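Local coordinates for protein fimbrin (PDB 1RT8) that binds and cross-links actin filaments, serving cell polarity, cytokinesis, mating and spore formation in fission yeast, at residues R15-H20 with Q126-G131; N171-A176 with N201-E206; G424-Q429 with V456-V461. One frame throughout, in Å; residues are numbered along the deposited sequence.

Contact 1: R15-H20 with Q126-G131. With SO4 (sulfate ion), chain C.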
ATOM      1  N   ARG A  15     -13.023 -16.764 -10.009  1.00 44.55           N
ATOM      2  CA  ARG A  15     -12.537 -17.310 -11.271  1.00 44.40           C
ATOM      3  C   ARG A  15     -11.515 -16.401 -11.933  1.00 43.65           C
ATOM      4  O   ARG A  15     -10.388 -16.817 -12.216  1.00 44.02           O
ATOM      5  CB  ARG A  15     -13.698 -17.546 -12.244  1.00 46.96           C
ATOM      6  CG  ARG A  15     -13.253 -18.141 -13.575  1.00 48.63           C
ATOM      7  CD  ARG A  15     -14.380 -18.250 -14.603  1.00 49.70           C
ATOM      8  NE  ARG A  15     -15.428 -19.193 -14.223  1.00 51.28           N
ATOM      9  CZ  ARG A  15     -16.430 -18.913 -13.395  1.00 52.71           C
ATOM     10  NH1 ARG A  15     -16.529 -17.706 -12.853  1.00 54.82           N
ATOM     11  NH2 ARG A  15     -17.342 -19.837 -13.116  1.00 52.58           N
ATOM     12  N   GLU A  16     -11.910 -15.155 -12.177  1.00 42.32           N
ATOM     13  CA  GLU A  16     -11.031 -14.195 -12.831  1.00 40.21           C
ATOM     14  C   GLU A  16      -9.751 -13.923 -12.046  1.00 38.60           C
ATOM     15  O   GLU A  16      -8.672 -13.873 -12.632  1.00 38.92           O
ATOM     16  CB  GLU A  16     -11.784 -12.884 -13.100  1.00 39.40           C
ATOM     17  CG  GLU A  16     -13.037 -13.040 -13.965  1.00 40.36           C
ATOM     18  CD  GLU A  16     -12.793 -13.868 -15.226  1.00 39.33           C
ATOM     19  OE1 GLU A  16     -11.754 -13.674 -15.883  1.00 37.73           O
ATOM     20  OE2 GLU A  16     -13.647 -14.711 -15.562  1.00 39.92           O
ATOM     21  N   PHE A  17      -9.857 -13.751 -10.729  1.00 38.07           N
ATOM     22  CA  PHE A  17      -8.662 -13.495  -9.923  1.00 37.53           C
ATOM     23  C   PHE A  17      -7.678 -14.655 -10.053  1.00 37.52           C
ATOM     24  O   PHE A  17      -6.474 -14.449 -10.223  1.00 37.87           O
ATOM     25  CB  PHE A  17      -9.033 -13.289  -8.446  1.00 37.08           C
ATOM     26  CG  PHE A  17      -9.769 -12.004  -8.174  1.00 36.49           C
ATOM     27  CD1 PHE A  17     -10.398 -11.797  -6.953  1.00 36.55           C
ATOM     28  CD2 PHE A  17      -9.838 -11.004  -9.138  1.00 38.06           C
ATOM     29  CE1 PHE A  17     -11.085 -10.615  -6.696  1.00 36.92           C
ATOM     30  CE2 PHE A  17     -10.524  -9.815  -8.888  1.00 38.35           C
ATOM     31  CZ  PHE A  17     -11.149  -9.623  -7.665  1.00 36.55           C
ATOM     32  N   ILE A  18      -8.186 -15.878  -9.975  1.00 37.13           N
ATOM     33  CA  ILE A  18      -7.323 -17.042 -10.102  1.00 38.80           C
ATOM     34  C   ILE A  18      -6.688 -17.081 -11.487  1.00 40.19           C
ATOM     35  O   ILE A  18      -5.522 -17.442 -11.630  1.00 40.87           O
ATOM     36  CB  ILE A  18      -8.099 -18.347  -9.869  1.00 37.04           C
ATOM     37  CG1 ILE A  18      -8.600 -18.398  -8.422  1.00 37.42           C
ATOM     38  CG2 ILE A  18      -7.204 -19.536 -10.177  1.00 36.22           C
ATOM     39  CD1 ILE A  18      -9.565 -19.535  -8.129  1.00 39.00           C
ATOM     40  N   LYS A  19      -7.455 -16.712 -12.510  1.00 41.76           N
ATOM     41  CA  LYS A  19      -6.925 -16.704 -13.868  1.00 42.69           C
ATOM     42  C   LYS A  19      -5.785 -15.696 -13.960  1.00 42.72           C
ATOM     43  O   LYS A  19      -4.736 -15.977 -14.548  1.00 43.46           O
ATOM     44  CB  LYS A  19      -8.025 -16.355 -14.874  1.00 45.69           C
ATOM     45  CG  LYS A  19      -9.120 -17.408 -14.976  1.00 48.53           C
ATOM     46  CD  LYS A  19     -10.133 -17.074 -16.068  1.00 51.89           C
ATOM     47  CE  LYS A  19      -9.488 -17.026 -17.452  1.00 53.99           C
ATOM     48  NZ  LYS A  19     -10.507 -16.886 -18.532  1.00 55.07           N
ATOM     49  N   HIS A  20      -5.983 -14.522 -13.373  1.00 41.42           N
ATOM     50  CA  HIS A  20      -4.942 -13.503 -13.394  1.00 40.20           C
ATOM     51  C   HIS A  20      -3.702 -14.036 -12.685  1.00 38.92           C
ATOM     52  O   HIS A  20      -2.575 -13.826 -13.134  1.00 38.05           O
ATOM     53  CB  HIS A  20      -5.425 -12.217 -12.708  1.00 38.11           C
ATOM     54  CG  HIS A  20      -4.326 -11.243 -12.421  1.00 38.25           C
ATOM     55  ND1 HIS A  20      -3.669 -11.199 -11.210  1.00 39.74           N
ATOM     56  CD2 HIS A  20      -3.736 -10.308 -13.202  1.00 40.03           C
ATOM     57  CE1 HIS A  20      -2.722 -10.279 -11.257  1.00 38.85           C
ATOM     58  NE2 HIS A  20      -2.741  -9.723 -12.456  1.00 40.39           N
ATOM     59  N   GLN A 126      -7.117  -6.746  -2.980  1.00 22.91           N
ATOM     60  CA  GLN A 126      -6.382  -5.548  -2.588  1.00 24.00           C
ATOM     61  C   GLN A 126      -5.008  -5.530  -3.249  1.00 24.77           C
ATOM     62  O   GLN A 126      -4.554  -4.480  -3.724  1.00 23.10           O
ATOM     63  CB  GLN A 126      -6.229  -5.463  -1.064  1.00 27.97           C
ATOM     64  CG  GLN A 126      -7.533  -5.197  -0.300  1.00 30.12           C
ATOM     65  CD  GLN A 126      -8.204  -3.882  -0.698  1.00 33.58           C
ATOM     66  OE1 GLN A 126      -7.554  -2.835  -0.789  1.00 33.04           O
ATOM     67  NE2 GLN A 126      -9.515  -3.933  -0.926  1.00 34.07           N
ATOM     68  N   ILE A 127      -4.347  -6.689  -3.283  1.00 23.89           N
ATOM     69  CA  ILE A 127      -3.025  -6.776  -3.910  1.00 24.91           C
ATOM     70  C   ILE A 127      -3.117  -6.495  -5.418  1.00 24.17           C
ATOM     71  O   ILE A 127      -2.322  -5.715  -5.951  1.00 24.10           O
ATOM     72  CB  ILE A 127      -2.367  -8.161  -3.667  1.00 26.07           C
ATOM     73  CG1 ILE A 127      -2.140  -8.361  -2.161  1.00 25.20           C
ATOM     74  CG2 ILE A 127      -1.019  -8.249  -4.379  1.00 25.86           C
ATOM     75  CD1 ILE A 127      -1.519  -9.701  -1.791  1.00 25.82           C
ATOM     76  N   ILE A 128      -4.090  -7.112  -6.090  1.00 23.85           N
ATOM     77  CA  ILE A 128      -4.287  -6.922  -7.530  1.00 24.85           C
ATOM     78  C   ILE A 128      -4.613  -5.470  -7.848  1.00 26.66           C
ATOM     79  O   ILE A 128      -4.093  -4.903  -8.814  1.00 26.64           O
ATOM     80  CB  ILE A 128      -5.437  -7.794  -8.078  1.00 25.59           C
ATOM     81  CG1 ILE A 128      -5.026  -9.269  -8.094  1.00 24.80           C
ATOM     82  CG2 ILE A 128      -5.807  -7.342  -9.498  1.00 27.99           C
ATOM     83  CD1 ILE A 128      -6.121 -10.191  -8.584  1.00 26.08           C
ATOM     84  N   ARG A 129      -5.488  -4.879  -7.037  1.00 26.71           N
ATOM     85  CA  ARG A 129      -5.890  -3.488  -7.215  1.00 26.76           C
ATOM     86  C   ARG A 129      -4.707  -2.545  -7.063  1.00 27.03           C
ATOM     87  O   ARG A 129      -4.561  -1.608  -7.838  1.00 28.15           O
ATOM     88  CB  ARG A 129      -6.984  -3.128  -6.206  1.00 26.03           C
ATOM     89  CG  ARG A 129      -7.323  -1.642  -6.122  1.00 26.82           C
ATOM     90  CD  ARG A 129      -8.555  -1.421  -5.246  1.00 26.92           C
ATOM     91  NE  ARG A 129      -8.887  -0.012  -5.074  1.00 28.59           N
ATOM     92  CZ  ARG A 129      -8.169   0.842  -4.352  1.00 32.12           C
ATOM     93  NH1 ARG A 129      -7.070   0.430  -3.730  1.00 33.89           N
ATOM     94  NH2 ARG A 129      -8.553   2.107  -4.241  1.00 31.52           N
ATOM     95  N   ARG A 130      -3.861  -2.796  -6.067  1.00 27.42           N
ATOM     96  CA  ARG A 130      -2.697  -1.957  -5.835  1.00 27.24           C
ATOM     97  C   ARG A 130      -1.734  -1.968  -7.026  1.00 28.77           C
ATOM     98  O   ARG A 130      -1.040  -0.986  -7.274  1.00 28.21           O
ATOM     99  CB  ARG A 130      -1.961  -2.412  -4.567  1.00 28.71           C
ATOM    100  CG  ARG A 130      -0.604  -1.724  -4.323  1.00 30.01           C
ATOM    101  CD  ARG A 130      -0.750  -0.215  -4.178  1.00 34.49           C
ATOM    102  NE  ARG A 130       0.543   0.457  -4.028  1.00 37.11           N
ATOM    103  CZ  ARG A 130       1.453   0.574  -4.995  1.00 38.40           C
ATOM    104  NH1 ARG A 130       1.228   0.067  -6.203  1.00 38.84           N
ATOM    105  NH2 ARG A 130       2.603   1.190  -4.750  1.00 39.27           N
ATOM    106  N   GLY A 131      -1.707  -3.068  -7.770  1.00 28.56           N
ATOM    107  CA  GLY A 131      -0.803  -3.163  -8.905  1.00 31.35           C
ATOM    108  C   GLY A 131      -1.329  -2.687 -10.251  1.00 33.50           C
ATOM    109  O   GLY A 131      -0.547  -2.438 -11.167  1.00 32.41           O
TER
HETATM  110  S   SO4 C9002      -7.001   3.994  -1.196  1.00 86.97           S
HETATM  111  O1  SO4 C9002      -7.371   2.448  -1.506  1.00 87.19           O
HETATM  112  O2  SO4 C9002      -6.058   4.358  -2.236  1.00 86.98           O
HETATM  113  O3  SO4 C9002      -8.083   4.726  -1.201  1.00 86.54           O
HETATM  114  O4  SO4 C9002      -6.310   3.910   0.065  1.00 87.38           O

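Contact 2: N171-A176 with N201-E206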
ATOM      1  N   ASN A 171     -13.713   9.869 -18.468  1.00 34.27           N
ATOM      2  CA  ASN A 171     -14.540  11.020 -18.814  1.00 35.60           C
ATOM      3  C   ASN A 171     -13.884  11.985 -19.790  1.00 36.93           C
ATOM      4  O   ASN A 171     -14.562  12.596 -20.613  1.00 38.26           O
ATOM      5  CB  ASN A 171     -14.972  11.771 -17.556  1.00 32.53           C
ATOM      6  CG  ASN A 171     -16.027  11.022 -16.779  1.00 33.90           C
ATOM      7  OD1 ASN A 171     -17.033  10.581 -17.343  1.00 33.18           O
ATOM      8  ND2 ASN A 171     -15.812  10.873 -15.478  1.00 31.92           N
ATOM      9  N   TYR A 172     -12.569  12.133 -19.697  1.00 38.32           N
ATOM     10  CA  TYR A 172     -11.856  13.009 -20.615  1.00 40.60           C
ATOM     11  C   TYR A 172     -12.180  12.575 -22.045  1.00 39.66           C
ATOM     12  O   TYR A 172     -12.383  13.408 -22.925  1.00 40.27           O
ATOM     13  CB  TYR A 172     -10.350  12.912 -20.378  1.00 41.65           C
ATOM     14  CG  TYR A 172      -9.516  13.506 -21.493  1.00 43.51           C
ATOM     15  CD1 TYR A 172      -9.356  14.890 -21.616  1.00 43.69           C
ATOM     16  CD2 TYR A 172      -8.889  12.682 -22.429  1.00 43.02           C
ATOM     17  CE1 TYR A 172      -8.584  15.436 -22.647  1.00 45.71           C
ATOM     18  CE2 TYR A 172      -8.121  13.215 -23.459  1.00 45.75           C
ATOM     19  CZ  TYR A 172      -7.969  14.589 -23.564  1.00 45.62           C
ATOM     20  OH  TYR A 172      -7.194  15.105 -24.580  1.00 48.30           O
ATOM     21  N   HIS A 173     -12.237  11.265 -22.268  1.00 38.67           N
ATOM     22  CA  HIS A 173     -12.537  10.733 -23.591  1.00 37.38           C
ATOM     23  C   HIS A 173     -14.017  10.822 -23.971  1.00 37.98           C
ATOM     24  O   HIS A 173     -14.344  11.201 -25.095  1.00 38.01           O
ATOM     25  CB  HIS A 173     -12.059   9.287 -23.692  1.00 37.14           C
ATOM     26  CG  HIS A 173     -10.572   9.154 -23.762  1.00 37.06           C
ATOM     27  ND1 HIS A 173      -9.834   9.637 -24.820  1.00 36.43           N
ATOM     28  CD2 HIS A 173      -9.683   8.629 -22.888  1.00 36.66           C
ATOM     29  CE1 HIS A 173      -8.551   9.416 -24.594  1.00 37.97           C
ATOM     30  NE2 HIS A 173      -8.433   8.806 -23.428  1.00 35.72           N
ATOM     31  N   LEU A 174     -14.914  10.470 -23.052  1.00 36.61           N
ATOM     32  CA  LEU A 174     -16.338  10.550 -23.356  1.00 36.41           C
ATOM     33  C   LEU A 174     -16.675  11.988 -23.729  1.00 37.92           C
ATOM     34  O   LEU A 174     -17.499  12.236 -24.612  1.00 37.69           O
ATOM     35  CB  LEU A 174     -17.179  10.129 -22.155  1.00 33.83           C
ATOM     36  CG  LEU A 174     -17.059   8.660 -21.754  1.00 34.39           C
ATOM     37  CD1 LEU A 174     -17.984   8.385 -20.578  1.00 30.60           C
ATOM     38  CD2 LEU A 174     -17.409   7.765 -22.944  1.00 32.63           C
ATOM     39  N   LYS A 175     -16.028  12.938 -23.061  1.00 39.09           N
ATOM     40  CA  LYS A 175     -16.281  14.338 -23.349  1.00 39.98           C
ATOM     41  C   LYS A 175     -15.766  14.678 -24.740  1.00 38.86           C
ATOM     42  O   LYS A 175     -16.404  15.430 -25.476  1.00 37.85           O
ATOM     43  CB  LYS A 175     -15.610  15.244 -22.317  1.00 42.40           C
ATOM     44  CG  LYS A 175     -15.893  16.720 -22.566  1.00 46.29           C
ATOM     45  CD  LYS A 175     -15.208  17.612 -21.547  1.00 49.20           C
ATOM     46  CE  LYS A 175     -15.463  19.082 -21.863  1.00 49.22           C
ATOM     47  NZ  LYS A 175     -14.852  19.978 -20.842  1.00 50.67           N
ATOM     48  N   ALA A 176     -14.619  14.109 -25.099  1.00 37.68           N
ATOM     49  CA  ALA A 176     -14.029  14.353 -26.410  1.00 39.10           C
ATOM     50  C   ALA A 176     -14.894  13.721 -27.487  1.00 39.39           C
ATOM     51  O   ALA A 176     -14.976  14.230 -28.605  1.00 39.86           O
ATOM     52  CB  ALA A 176     -12.627  13.776 -26.478  1.00 37.59           C
ATOM     53  N   ASN A 201     -14.394   3.283 -29.116  1.00 39.68           N
ATOM     54  CA  ASN A 201     -14.478   3.913 -30.428  1.00 41.27           C
ATOM     55  C   ASN A 201     -13.683   5.215 -30.436  1.00 41.84           C
ATOM     56  O   ASN A 201     -13.155   5.634 -31.463  1.00 42.26           O
ATOM     57  CB  ASN A 201     -15.943   4.186 -30.789  1.00 40.60           C
ATOM     58  CG  ASN A 201     -16.085   5.069 -32.014  1.00 41.11           C
ATOM     59  OD1 ASN A 201     -16.276   6.283 -31.902  1.00 39.79           O
ATOM     60  ND2 ASN A 201     -15.974   4.466 -33.194  1.00 38.54           N
ATOM     61  N   GLN A 202     -13.597   5.853 -29.277  1.00 42.36           N
ATOM     62  CA  GLN A 202     -12.864   7.100 -29.160  1.00 42.92           C
ATOM     63  C   GLN A 202     -11.368   6.795 -29.143  1.00 43.24           C
ATOM     64  O   GLN A 202     -10.580   7.515 -29.746  1.00 43.92           O
ATOM     65  CB  GLN A 202     -13.287   7.826 -27.879  1.00 42.87           C
ATOM     66  CG  GLN A 202     -12.731   9.230 -27.707  1.00 43.74           C
ATOM     67  CD  GLN A 202     -13.024  10.138 -28.890  1.00 44.68           C
ATOM     68  OE1 GLN A 202     -14.149  10.189 -29.394  1.00 44.65           O
ATOM     69  NE2 GLN A 202     -12.010  10.873 -29.327  1.00 44.30           N
ATOM     70  N   LEU A 203     -10.984   5.711 -28.472  1.00 44.17           N
ATOM     71  CA  LEU A 203      -9.579   5.319 -28.376  1.00 44.36           C
ATOM     72  C   LEU A 203      -8.983   4.756 -29.667  1.00 45.00           C
ATOM     73  O   LEU A 203      -7.813   4.991 -29.966  1.00 45.69           O
ATOM     74  CB  LEU A 203      -9.384   4.285 -27.263  1.00 43.51           C
ATOM     75  CG  LEU A 203      -9.565   4.708 -25.805  1.00 42.70           C
ATOM     76  CD1 LEU A 203      -9.234   3.519 -24.924  1.00 41.50           C
ATOM     77  CD2 LEU A 203      -8.663   5.900 -25.466  1.00 41.29           C
ATOM     78  N   ALA A 204      -9.781   4.004 -30.418  1.00 45.89           N
ATOM     79  CA  ALA A 204      -9.313   3.401 -31.667  1.00 47.00           C
ATOM     80  C   ALA A 204     -10.436   3.331 -32.706  1.00 47.65           C
ATOM     81  O   ALA A 204     -10.967   2.257 -32.989  1.00 46.41           O
ATOM     82  CB  ALA A 204      -8.773   2.005 -31.387  1.00 45.94           C
ATOM     83  N   PRO A 205     -10.793   4.478 -33.304  1.00 49.85           N
ATOM     84  CA  PRO A 205     -11.859   4.553 -34.314  1.00 51.41           C
ATOM     85  C   PRO A 205     -11.740   3.520 -35.429  1.00 52.11           C
ATOM     86  O   PRO A 205     -12.738   3.148 -36.046  1.00 52.22           O
ATOM     87  CB  PRO A 205     -11.726   5.974 -34.856  1.00 51.96           C
ATOM     88  CG  PRO A 205     -11.136   6.734 -33.700  1.00 51.54           C
ATOM     89  CD  PRO A 205     -10.103   5.774 -33.176  1.00 50.00           C
ATOM     90  N   GLU A 206     -10.519   3.053 -35.670  1.00 53.56           N
ATOM     91  CA  GLU A 206     -10.241   2.096 -36.739  1.00 54.61           C
ATOM     92  C   GLU A 206     -10.616   0.629 -36.509  1.00 54.05           C
ATOM     93  O   GLU A 206     -10.798  -0.113 -37.472  1.00 54.40           O
ATOM     94  CB  GLU A 206      -8.756   2.174 -37.114  1.00 56.88           C
ATOM     95  CG  GLU A 206      -8.305   3.533 -37.653  1.00 59.42           C
ATOM     96  CD  GLU A 206      -8.855   3.839 -39.040  1.00 61.19           C
ATOM     97  OE1 GLU A 206      -8.587   3.054 -39.977  1.00 61.63           O
ATOM     98  OE2 GLU A 206      -9.550   4.868 -39.196  1.00 61.57           O
TER

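Contact 3: G424-Q429 with V456-V461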
ATOM      1  N   GLY A 424      27.689 -11.200  17.223  1.00 36.10           N
ATOM      2  CA  GLY A 424      28.149 -11.927  16.049  1.00 37.29           C
ATOM      3  C   GLY A 424      27.971 -11.169  14.747  1.00 37.84           C
ATOM      4  O   GLY A 424      27.985 -11.761  13.671  1.00 37.81           O
ATOM      5  N   GLY A 425      27.815  -9.853  14.837  1.00 38.20           N
ATOM      6  CA  GLY A 425      27.616  -9.051  13.641  1.00 40.69           C
ATOM      7  C   GLY A 425      28.832  -8.933  12.742  1.00 41.90           C
ATOM      8  O   GLY A 425      29.957  -9.181  13.172  1.00 42.63           O
ATOM      9  N   LYS A 426      28.609  -8.546  11.490  1.00 42.58           N
ATOM     10  CA  LYS A 426      29.701  -8.398  10.538  1.00 43.04           C
ATOM     11  C   LYS A 426      30.034  -6.938  10.260  1.00 43.02           C
ATOM     12  O   LYS A 426      31.126  -6.626   9.791  1.00 44.29           O
ATOM     13  CB  LYS A 426      29.363  -9.123   9.229  1.00 43.26           C
ATOM     14  CG  LYS A 426      29.276 -10.643   9.379  1.00 44.38           C
ATOM     15  CD  LYS A 426      30.625 -11.240   9.762  1.00 44.51           C
ATOM     16  CE  LYS A 426      30.490 -12.671  10.269  1.00 45.69           C
ATOM     17  NZ  LYS A 426      29.893 -13.589   9.263  1.00 47.84           N
ATOM     18  N   GLY A 427      29.099  -6.044  10.555  1.00 43.08           N
ATOM     19  CA  GLY A 427      29.335  -4.630  10.317  1.00 42.52           C
ATOM     20  C   GLY A 427      29.972  -3.922  11.501  1.00 42.75           C
ATOM     21  O   GLY A 427      30.680  -4.536  12.304  1.00 41.69           O
ATOM     22  N   SER A 428      29.715  -2.625  11.611  1.00 41.53           N
ATOM     23  CA  SER A 428      30.265  -1.828  12.699  1.00 41.10           C
ATOM     24  C   SER A 428      29.185  -1.294  13.631  1.00 39.06           C
ATOM     25  O   SER A 428      28.017  -1.204  13.264  1.00 41.04           O
ATOM     26  CB  SER A 428      31.062  -0.642  12.139  1.00 42.51           C
ATOM     27  OG  SER A 428      32.337  -1.043  11.668  1.00 44.91           O
ATOM     28  N   GLN A 429      29.595  -0.951  14.846  1.00 37.09           N
ATOM     29  CA  GLN A 429      28.699  -0.380  15.837  1.00 34.42           C
ATOM     30  C   GLN A 429      28.423   1.028  15.342  1.00 33.49           C
ATOM     31  O   GLN A 429      29.237   1.597  14.608  1.00 34.31           O
ATOM     32  CB  GLN A 429      29.400  -0.325  17.192  1.00 33.86           C
ATOM     33  CG  GLN A 429      29.648  -1.687  17.801  1.00 32.61           C
ATOM     34  CD  GLN A 429      28.441  -2.190  18.558  1.00 31.81           C
ATOM     35  OE1 GLN A 429      28.083  -1.644  19.603  1.00 32.54           O
ATOM     36  NE2 GLN A 429      27.799  -3.228  18.036  1.00 29.16           N
ATOM     37  N   VAL A 456      19.455 -14.609   9.761  1.00 27.38           N
ATOM     38  CA  VAL A 456      20.439 -13.866   8.998  1.00 28.07           C
ATOM     39  C   VAL A 456      21.610 -14.740   8.555  1.00 30.49           C
ATOM     40  O   VAL A 456      22.489 -15.086   9.346  1.00 27.89           O
ATOM     41  CB  VAL A 456      20.959 -12.670   9.813  1.00 29.50           C
ATOM     42  CG1 VAL A 456      21.984 -11.890   8.996  1.00 26.58           C
ATOM     43  CG2 VAL A 456      19.769 -11.754  10.217  1.00 26.58           C
ATOM     44  N   ASP A 457      21.596 -15.097   7.275  1.00 31.27           N
ATOM     45  CA  ASP A 457      22.639 -15.921   6.671  1.00 32.85           C
ATOM     46  C   ASP A 457      23.589 -14.935   6.019  1.00 32.02           C
ATOM     47  O   ASP A 457      23.259 -14.342   4.994  1.00 32.04           O
ATOM     48  CB  ASP A 457      22.033 -16.830   5.598  1.00 33.51           C
ATOM     49  CG  ASP A 457      23.044 -17.799   5.009  1.00 34.45           C
ATOM     50  OD1 ASP A 457      24.178 -17.371   4.711  1.00 32.55           O
ATOM     51  OD2 ASP A 457      22.695 -18.988   4.839  1.00 37.15           O
ATOM     52  N   TYR A 458      24.769 -14.753   6.598  1.00 32.58           N
ATOM     53  CA  TYR A 458      25.702 -13.791   6.041  1.00 34.60           C
ATOM     54  C   TYR A 458      26.209 -14.084   4.630  1.00 36.21           C
ATOM     55  O   TYR A 458      26.878 -13.248   4.020  1.00 34.81           O
ATOM     56  CB  TYR A 458      26.863 -13.563   7.009  1.00 35.03           C
ATOM     57  CG  TYR A 458      26.441 -12.736   8.200  1.00 35.79           C
ATOM     58  CD1 TYR A 458      26.173 -13.329   9.433  1.00 37.18           C
ATOM     59  CD2 TYR A 458      26.273 -11.360   8.082  1.00 37.28           C
ATOM     60  CE1 TYR A 458      25.749 -12.566  10.522  1.00 38.92           C
ATOM     61  CE2 TYR A 458      25.845 -10.589   9.159  1.00 38.27           C
ATOM     62  CZ  TYR A 458      25.589 -11.197  10.375  1.00 38.70           C
ATOM     63  OH  TYR A 458      25.182 -10.429  11.439  1.00 40.01           O
ATOM     64  N   ASN A 459      25.889 -15.264   4.109  1.00 37.51           N
ATOM     65  CA  ASN A 459      26.282 -15.594   2.747  1.00 39.92           C
ATOM     66  C   ASN A 459      25.386 -14.788   1.809  1.00 41.58           C
ATOM     67  O   ASN A 459      25.719 -14.575   0.642  1.00 42.58           O
ATOM     68  CB  ASN A 459      26.119 -17.093   2.483  1.00 40.79           C
ATOM     69  CG  ASN A 459      27.230 -17.909   3.106  1.00 41.78           C
ATOM     70  OD1 ASN A 459      28.399 -17.549   2.997  1.00 43.31           O
ATOM     71  ND2 ASN A 459      26.877 -19.009   3.759  1.00 43.14           N
ATOM     72  N   LEU A 460      24.248 -14.332   2.336  1.00 40.87           N
ATOM     73  CA  LEU A 460      23.302 -13.535   1.566  1.00 39.55           C
ATOM     74  C   LEU A 460      23.481 -12.047   1.856  1.00 40.53           C
ATOM     75  O   LEU A 460      22.707 -11.223   1.370  1.00 41.86           O
ATOM     76  CB  LEU A 460      21.867 -13.933   1.910  1.00 40.61           C
ATOM     77  CG  LEU A 460      21.483 -15.404   1.751  1.00 41.30           C
ATOM     78  CD1 LEU A 460      20.044 -15.607   2.198  1.00 41.50           C
ATOM     79  CD2 LEU A 460      21.655 -15.822   0.303  1.00 40.70           C
ATOM     80  N   VAL A 461      24.491 -11.707   2.654  1.00 39.38           N
ATOM     81  CA  VAL A 461      24.752 -10.317   3.013  1.00 39.77           C
ATOM     82  C   VAL A 461      25.965  -9.770   2.270  1.00 40.81           C
ATOM     83  O   VAL A 461      27.061 -10.325   2.350  1.00 40.00           O
ATOM     84  CB  VAL A 461      24.985 -10.172   4.541  1.00 40.11           C
ATOM     85  CG1 VAL A 461      25.429  -8.747   4.884  1.00 39.44           C
ATOM     86  CG2 VAL A 461      23.709 -10.518   5.293  1.00 39.20           C
TER

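Contact 1: R15-H20 with Q126-G131
I128 reaches from helix 117-131 to meet F17 and H20 on helix 11-25. Its CB points toward the other helix and starts two branches. CG1 lies beside the backbone N and leads onward. It runs alongside the imidazole of H20, 3.9 Å from H20 ND1, and the two side chains point opposite ways as they pass. The chain is extended at the next bond (chi2 178°), which carries CD1 to the far end. There I128 CD1 touches both rings. It lies 3.7 Å from H20 ND1 and 3.8 Å from F17 CD2, approaching each ring obliquely. CD1 is the atom shared by both rings, while CG1 adds to the contact with H20. F17 starts out to one side, and the CG-CD2 side of its ring meets the methyl. No hydrogen bond links the segments. H20 ND1 is buried here and has no polar partner in the model. H20 also packs on L57 of helix 52-61, and F17 on L121, V124 and, from helix 248-261, K249 and L250.

R129, next to I128, reaches a sulfate ion, probably from the crystallisation liquor. R129 NH1 and R129 NH2 each lie 3.0 Å from sulfate O1, but both bonds are bent and weak. R129 NH2 also makes a salt bridge with E163. L250 and E163 fall within the second calponin-homology range, so the surroundings tie the first two repeats together. The contact itself is the packing of the first and last helices of the CH1 range, a feature of the all-helical calponin-homology fold.

Contact 2: N171-A176 with N201-E206
The imidazole of H173 is held between L203 and Y172. L203 CD2 sits over one face, 3.7 Å from the ring centroid and 16° off the normal, which makes a CH-pi contact. Y172 CD2 lies over the centre of the opposite face, from within the same helix as H173. At the rim, H173 NE2 is hydrogen-bonded to P263 O. The rings of W169 and H173 pack edge-to-face. The contact joins helices 162-176 and 194-203 of the second calponin-homology domain near their C-terminal ends.

L203 starts out to one side, but its end swings nearer. The methyl is closest to the NE2-CE1 bond, with L203 CD2 3.6 Å from both H173 NE2 and H173 CE1. L203 comes in roughly perpendicular to the H173 side chain. An alanine in place of H173 is likely to leave P263 O without its hydrogen-bond mate and to open a gap between Y172 and L203.

Q202 lies beside this sandwich and makes no hydrogen bond to the other segment. Its chain bends at chi2 (54°), and its amide plane is turned 23° from the ring of H173. The bend turns the amide toward A176, at the exposed side of the contact. Q202 NE2 is 4.1 Å from A176 CB, a loose approach. The nearer touch comes from the aliphatic part of the same chain: Q202 CG lies 3.6 Å from the backbone oxygen of H173, H173 O.

Contact 3: G424-Q429 with V456-V461
Two surface loops flanking helix 442-451 in the fourth calponin-homology domain meet through K426 and Y458. The pair combines CH-pi and cation-pi contacts. K426 CG lies over one face of the phenol ring, 3.5 Å from the Y458 ring centroid and 20° off the normal. It sits toward the CD2-CE2 side of the ring, and K426 CG to Y458 CD2 is tight at 3.3 Å. The lysine chain is not extended. It bends at chi2 (-64°) and again at chi4, so the ammonium curls back over the same ring. K426 NZ ends 3.7 Å from both Y458 CG and Y458 CD1. Its distance to the Y458 ring centroid is 4.2 Å, off-centre. V456 CG1 lies over the opposite face, so the ring is covered from both sides.

The hydroxyl end faces the glycines. G425 CA is 3.6 Å from Y458 OH. The hydroxyl's polar partner is D446 OD1 on helix 442-451, which also accepts the backbone N of K426. D446 OD2 takes the backbone N of G427. One carboxylate thus ties both loops to the helix between them. Next to the tyrosine, D457 makes an Asx turn, with D457 OD1 accepting from N459 N at 2.8 Å. The turn brackets Y458 between its acceptor and its donor residue.

No hydrogen bond runs directly between the two loops. Their direct attraction is that of a cation and a methylene for an aromatic face. The bond between Y458 OH and D446 probably fixes where the ring lies, while the backbone bonds to D446 hold the lysine loop against it.

Overall arrangement
The three contacts follow one another along the chain without overlap. Each lies in a different calponin-homology range: contact 1 in the first, contact 2 in the second, contact 3 in the fourth. They share no helix and do not touch. Contacts 1 and 2 belong to actin-binding region 1, with centres 27 Å apart. Contact 3 belongs to actin-binding region 2, and its centre is 37 Å from that of contact 1. Contacts 2 and 3 lie on opposite sides of the chain's centre, 56 Å apart between centres. Contacts 1 and 2 join helices, while contact 3 joins loops. Each lies within a single repeat, consistent with a cross-linker that carries two actin-binding regions in one chain.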